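Local coordinates for Hth-type dhaklm operon transcriptional activator DHAS (Lactococcus lactis, PDB 2IU5), which activates transcription of the dhaKLM operon together with DhaQ in response to dihydroxyacetone, binding as a homodimer to an inverted repeat at the promoter, at residues Asp38-Thr42 / Ala43-Arg47; Ile156-Glu159 / Ser160-Gly164. The protein carries 1 engineered substitution. All coordinates share one frame; numbering follows the deposited sequence.

Contact 1 of 2, residues Asp38-Thr42 / Ala43-Arg47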
loop_
_atom_site.group_PDB
_atom_site.type_symbol
_atom_site.label_atom_id
_atom_site.label_comp_id
_atom_site.label_asym_id
_atom_site.label_seq_id
_atom_site.Cartn_x
_atom_site.Cartn_y
_atom_site.Cartn_z
ATOM N N ASP A 38 35.215 8.129 -5.021
ATOM C CA ASP A 38 34.470 8.529 -6.222
ATOM C C ASP A 38 33.557 9.718 -5.910
ATOM O O ASP A 38 33.500 10.693 -6.673
ATOM C CB ASP A 38 33.589 7.391 -6.763
ATOM C CG ASP A 38 34.370 6.221 -7.308
ATOM O OD1 ASP A 38 35.517 6.434 -7.779
ATOM O OD2 ASP A 38 33.833 5.077 -7.273
ATOM N N ILE A 39 32.848 9.635 -4.788
ATOM C CA ILE A 39 31.912 10.700 -4.400
ATOM C C ILE A 39 32.634 12.027 -4.289
ATOM O O ILE A 39 32.170 13.053 -4.793
ATOM C CB ILE A 39 31.215 10.356 -3.079
ATOM C CG1 ILE A 39 30.271 9.182 -3.323
ATOM C CG2 ILE A 39 30.374 11.541 -2.564
ATOM C CD1 ILE A 39 29.799 8.513 -2.007
ATOM N N MET A 40 33.780 12.007 -3.621
ATOM C CA MET A 40 34.503 13.244 -3.357
ATOM C C MET A 40 35.243 13.793 -4.574
ATOM O O MET A 40 35.358 15.007 -4.734
ATOM C CB MET A 40 35.422 13.104 -2.132
ATOM C CG MET A 40 34.628 12.721 -0.860
ATOM S SD MET A 40 33.324 13.895 -0.433
ATOM C CE MET A 40 34.297 15.237 0.235
ATOM N N GLN A 41 35.737 12.917 -5.439
ATOM C CA GLN A 41 36.193 13.329 -6.768
ATOM C C GLN A 41 35.100 14.066 -7.530
ATOM O O GLN A 41 35.325 15.138 -8.107
ATOM C CB GLN A 41 36.646 12.110 -7.561
ATOM C CG GLN A 41 37.985 11.637 -7.064
ATOM C CD GLN A 41 38.398 10.331 -7.696
ATOM O OE1 GLN A 41 37.652 9.753 -8.490
ATOM N NE2 GLN A 41 39.587 9.860 -7.347
ATOM N N THR A 42 33.891 13.503 -7.536
ATOM C CA THR A 42 32.794 14.105 -8.274
ATOM C C THR A 42 32.377 15.435 -7.621
ATOM O O THR A 42 32.036 16.403 -8.312
ATOM C CB THR A 42 31.615 13.119 -8.346
ATOM O OG1 THR A 42 32.021 11.996 -9.130
ATOM C CG2 THR A 42 30.404 13.721 -9.030
ATOM N N ALA A 43 32.411 15.481 -6.293
ATOM C CA ALA A 43 32.059 16.688 -5.553
ATOM C C ALA A 43 33.111 17.789 -5.655
ATOM O O ALA A 43 32.828 18.960 -5.347
ATOM C CB ALA A 43 31.813 16.353 -4.085
ATOM N N LYS A 44 34.309 17.417 -6.076
ATOM C CA LYS A 44 35.462 18.326 -6.092
ATOM C C LYS A 44 35.763 18.885 -4.703
ATOM O O LYS A 44 35.975 20.087 -4.535
ATOM C CB LYS A 44 35.212 19.488 -7.056
ATOM C CG LYS A 44 35.214 19.064 -8.515
ATOM C CD LYS A 44 36.528 18.384 -8.830
ATOM C CE LYS A 44 36.835 18.400 -10.320
ATOM N NZ LYS A 44 38.251 17.961 -10.503
ATOM N N ILE A 45 35.779 17.993 -3.725
ATOM C CA ILE A 45 36.159 18.325 -2.364
ATOM C C ILE A 45 37.166 17.279 -1.901
ATOM O O ILE A 45 37.060 16.097 -2.240
ATOM C CB ILE A 45 34.920 18.316 -1.436
ATOM C CG1 ILE A 45 33.876 19.330 -1.916
ATOM C CG2 ILE A 45 35.325 18.588 -0.001
ATOM C CD1 ILE A 45 32.534 19.158 -1.216
ATOM N N ARG A 46 38.152 17.715 -1.121
ATOM C CA ARG A 46 39.184 16.818 -0.609
ATOM C C ARG A 46 38.553 15.632 0.113
ATOM O O ARG A 46 37.627 15.819 0.903
ATOM C CB ARG A 46 40.079 17.584 0.372
ATOM C CG ARG A 46 40.966 18.624 -0.299
ATOM C CD ARG A 46 42.120 19.045 0.605
ATOM N NE ARG A 46 41.862 20.314 1.291
ATOM C CZ ARG A 46 41.442 21.426 0.691
ATOM N NH1 ARG A 46 41.227 21.432 -0.622
ATOM N NH2 ARG A 46 41.236 22.532 1.402
ATOM N N ARG A 47 39.048 14.428 -0.150
ATOM C CA ARG A 47 38.384 13.223 0.327
ATOM C C ARG A 47 38.129 13.216 1.824
ATOM O O ARG A 47 37.032 12.860 2.271
ATOM C CB ARG A 47 39.197 11.986 -0.039
ATOM C CG ARG A 47 38.555 10.679 0.342
ATOM C CD ARG A 47 39.460 9.539 -0.094
ATOM N NE ARG A 47 38.857 8.261 0.231
ATOM C CZ ARG A 47 38.935 7.662 1.414
ATOM N NH1 ARG A 47 39.604 8.224 2.416
ATOM N NH2 ARG A 47 38.335 6.480 1.585
HETATM O O HOH W 1 38.117 15.545 -8.684
#
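Ile45 N donates to Met40 O over 3.2 Å with an N-H...O angle of 166°, and Lys44 N donates to Gln41 O, also at 3.2 Å but from above the carbonyl plane. Just before them, Ala43 N closes a regular helical turn on Ile39 O at 2.9 Å. A water extends the grip on the helix end: it donates to Gln41 O and accepts from Lys44 NZ, whose chain, bent at chi2 (-56°), folds back so that CD passes 3.5 Å from Gln41 O. The bonds from Ile45 N and Lys44 N, with Lys44 at positive phi as the C-prime residue, make a Schellman motif that ends helix 36-43 within the predicted helix-turn-helix of this TetR-family regulator, at the turn leading out of its first helix. Beyond the cap, the Met40 side chain, bent at chi2 and chi3, brings its methyl against the chain that follows, where CE lies 3.5 Å from Ile45 CG2 and 3.4 Å from Arg46 O. Met40 CB sits 3.9 Å from Arg47 CA, while the Arg47 side chain hydrogen-bonds through NE to Ser37 OG. Ile45 also packs on Ile17 of helix 13-28, and Met40 on Phe50.

Contact 2 of 2, residues Ile156-Glu159 / Ser160-Gly164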
loop_
_atom_site.group_PDB
_atom_site.type_symbol
_atom_site.label_atom_id
_atom_site.label_comp_id
_atom_site.label_asym_id
_atom_site.label_seq_id
_atom_site.Cartn_x
_atom_site.Cartn_y
_atom_site.Cartn_z
ATOM N N ILE A 156 1.467 2.947 -5.627
ATOM C CA ILE A 156 1.454 3.365 -7.021
ATOM C C ILE A 156 2.829 3.918 -7.394
ATOM O O ILE A 156 3.364 3.590 -8.456
ATOM C CB ILE A 156 0.393 4.441 -7.256
ATOM C CG1 ILE A 156 -1.011 3.829 -7.162
ATOM C CG2 ILE A 156 0.638 5.133 -8.585
ATOM C CD1 ILE A 156 -1.334 2.909 -8.284
ATOM N N THR A 157 3.402 4.743 -6.530
ATOM C CA THR A 157 4.679 5.378 -6.873
ATOM C C THR A 157 5.836 4.394 -6.782
ATOM O O THR A 157 6.725 4.406 -7.632
ATOM C CB THR A 157 4.956 6.643 -6.037
ATOM O OG1 THR A 157 5.000 6.296 -4.647
ATOM C CG2 THR A 157 3.897 7.689 -6.296
ATOM N N ARG A 158 5.841 3.523 -5.772
ATOM C CA ARG A 158 6.821 2.438 -5.760
ATOM C C ARG A 158 6.785 1.614 -7.043
ATOM O O ARG A 158 7.825 1.348 -7.646
ATOM C CB ARG A 158 6.622 1.507 -4.556
ATOM C CG ARG A 158 7.573 0.300 -4.592
ATOM C CD ARG A 158 7.406 -0.611 -3.368
ATOM N NE ARG A 158 8.173 -1.854 -3.457
ATOM C CZ ARG A 158 7.794 -2.937 -4.132
ATOM N NH1 ARG A 158 6.644 -2.960 -4.799
ATOM N NH2 ARG A 158 8.577 -4.013 -4.139
ATOM N N GLU A 159 5.603 1.200 -7.471
ATOM C CA GLU A 159 5.508 0.391 -8.688
ATOM C C GLU A 159 6.015 1.163 -9.900
ATOM O O GLU A 159 6.732 0.611 -10.730
ATOM C CB GLU A 159 4.077 -0.087 -8.920
ATOM C CG GLU A 159 3.913 -0.854 -10.219
ATOM C CD GLU A 159 2.471 -1.264 -10.463
ATOM O OE1 GLU A 159 1.566 -0.524 -10.008
ATOM O OE2 GLU A 159 2.252 -2.316 -11.103
ATOM N N SER A 160 5.653 2.433 -10.008
ATOM C CA SER A 160 6.073 3.242 -11.153
ATOM C C SER A 160 7.599 3.390 -11.164
ATOM O O SER A 160 8.244 3.303 -12.213
ATOM C CB SER A 160 5.454 4.619 -11.017
ATOM O OG SER A 160 4.061 4.495 -11.222
ATOM N N ILE A 161 8.175 3.607 -9.996
ATOM C CA ILE A 161 9.631 3.724 -9.897
ATOM C C ILE A 161 10.279 2.429 -10.367
ATOM O O ILE A 161 11.181 2.431 -11.204
ATOM C CB ILE A 161 10.048 4.027 -8.455
ATOM C CG1 ILE A 161 9.730 5.492 -8.162
ATOM C CG2 ILE A 161 11.547 3.807 -8.274
ATOM C CD1 ILE A 161 9.743 5.866 -6.711
ATOM N N ILE A 162 9.820 1.313 -9.822
ATOM C CA ILE A 162 10.442 0.039 -10.139
ATOM C C ILE A 162 10.315 -0.290 -11.631
ATOM O O ILE A 162 11.249 -0.864 -12.225
ATOM C CB ILE A 162 9.874 -1.087 -9.239
ATOM C CG1 ILE A 162 10.302 -0.843 -7.795
ATOM C CG2 ILE A 162 10.287 -2.474 -9.726
ATOM C CD1 ILE A 162 9.729 -1.837 -6.801
ATOM N N ARG A 163 9.176 0.075 -12.218
ATOM C CA ARG A 163 8.857 -0.196 -13.616
ATOM C C ARG A 163 9.433 0.808 -14.613
ATOM O O ARG A 163 9.446 0.543 -15.826
ATOM C CB ARG A 163 7.346 -0.371 -13.823
ATOM C CG ARG A 163 6.736 -1.558 -13.066
ATOM C CD ARG A 163 5.298 -1.870 -13.480
ATOM N NE ARG A 163 5.152 -1.987 -14.933
ATOM C CZ ARG A 163 4.184 -1.414 -15.644
ATOM N NH1 ARG A 163 3.256 -0.673 -15.044
ATOM N NH2 ARG A 163 4.140 -1.579 -16.961
ATOM N N GLY A 164 9.910 1.945 -14.117
ATOM C CA GLY A 164 10.395 3.013 -14.991
ATOM C C GLY A 164 9.288 3.791 -15.685
ATOM O O GLY A 164 9.475 4.261 -16.808
#
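Four successive i to i+4 backbone bonds, from Ser160 N to Ile156 O through Arg163 N to Glu159 O, run through the last turns of helix 139-163. Gly164, at positive phi, ends the helix in a Schellman motif. This helix belongs to the C-terminal region of this TetR-family protein, and at Ile156 it packs on Phe144 of the second subunit. Ile156 O takes two donors from one residue: Ser160 OG, at 3.0 Å, and Ser160 N reach it from opposite faces of its carbonyl plane. The serine hydroxyl lies beside its own backbone N (chi1 -70°), turning it back along the helix, where the bond to Ile156 O satisfies it in a buried place next to Leu167 and Leu170. The next residue, Ile161, lays CG1 3.2 Å from Thr157 O and packs on Tyr100 and Phe104. On the more exposed flank, the extended Arg158 chain presents one face of its guanidinium to Ile162, whose CD1 stands 3.5 Å off that plane, centred on the group. With an alanine in place of Arg158, Ile162 CD1 would probably lose the flat group it packs on, and Glu111 a weak, long ion pair. Glu159 and Arg163 run alongside each other in the same direction, with their carboxylate and guanidinium planes 58° apart. Their aliphatic parts meet at Glu159 CG and Arg163 CD, 3.7 Å apart, whereas Glu159 OE2 stays 4.4 Å from Arg163 NH1, too far for a salt bridge.

How the contacts relate
Contact 1 and contact 2 each span the C-terminal end of a helix, and both helices finish in a Schellman motif, with a lysine as the positive-phi residue in one and a glycine in the other. They serve different parts of the protein. Residues 38-47 lie in the predicted DNA-binding helix-turn-helix, with their centre about 25 Å from the centre of the chain, whereas residues 156-164 belong to the C-terminal region and lie nearer the middle, about 14 Å from that centre. The two centres are 31 Å apart and the nearest atoms about 20 Å, so the contacts do not touch. Of the two, contact 2 alone meets the second subunit.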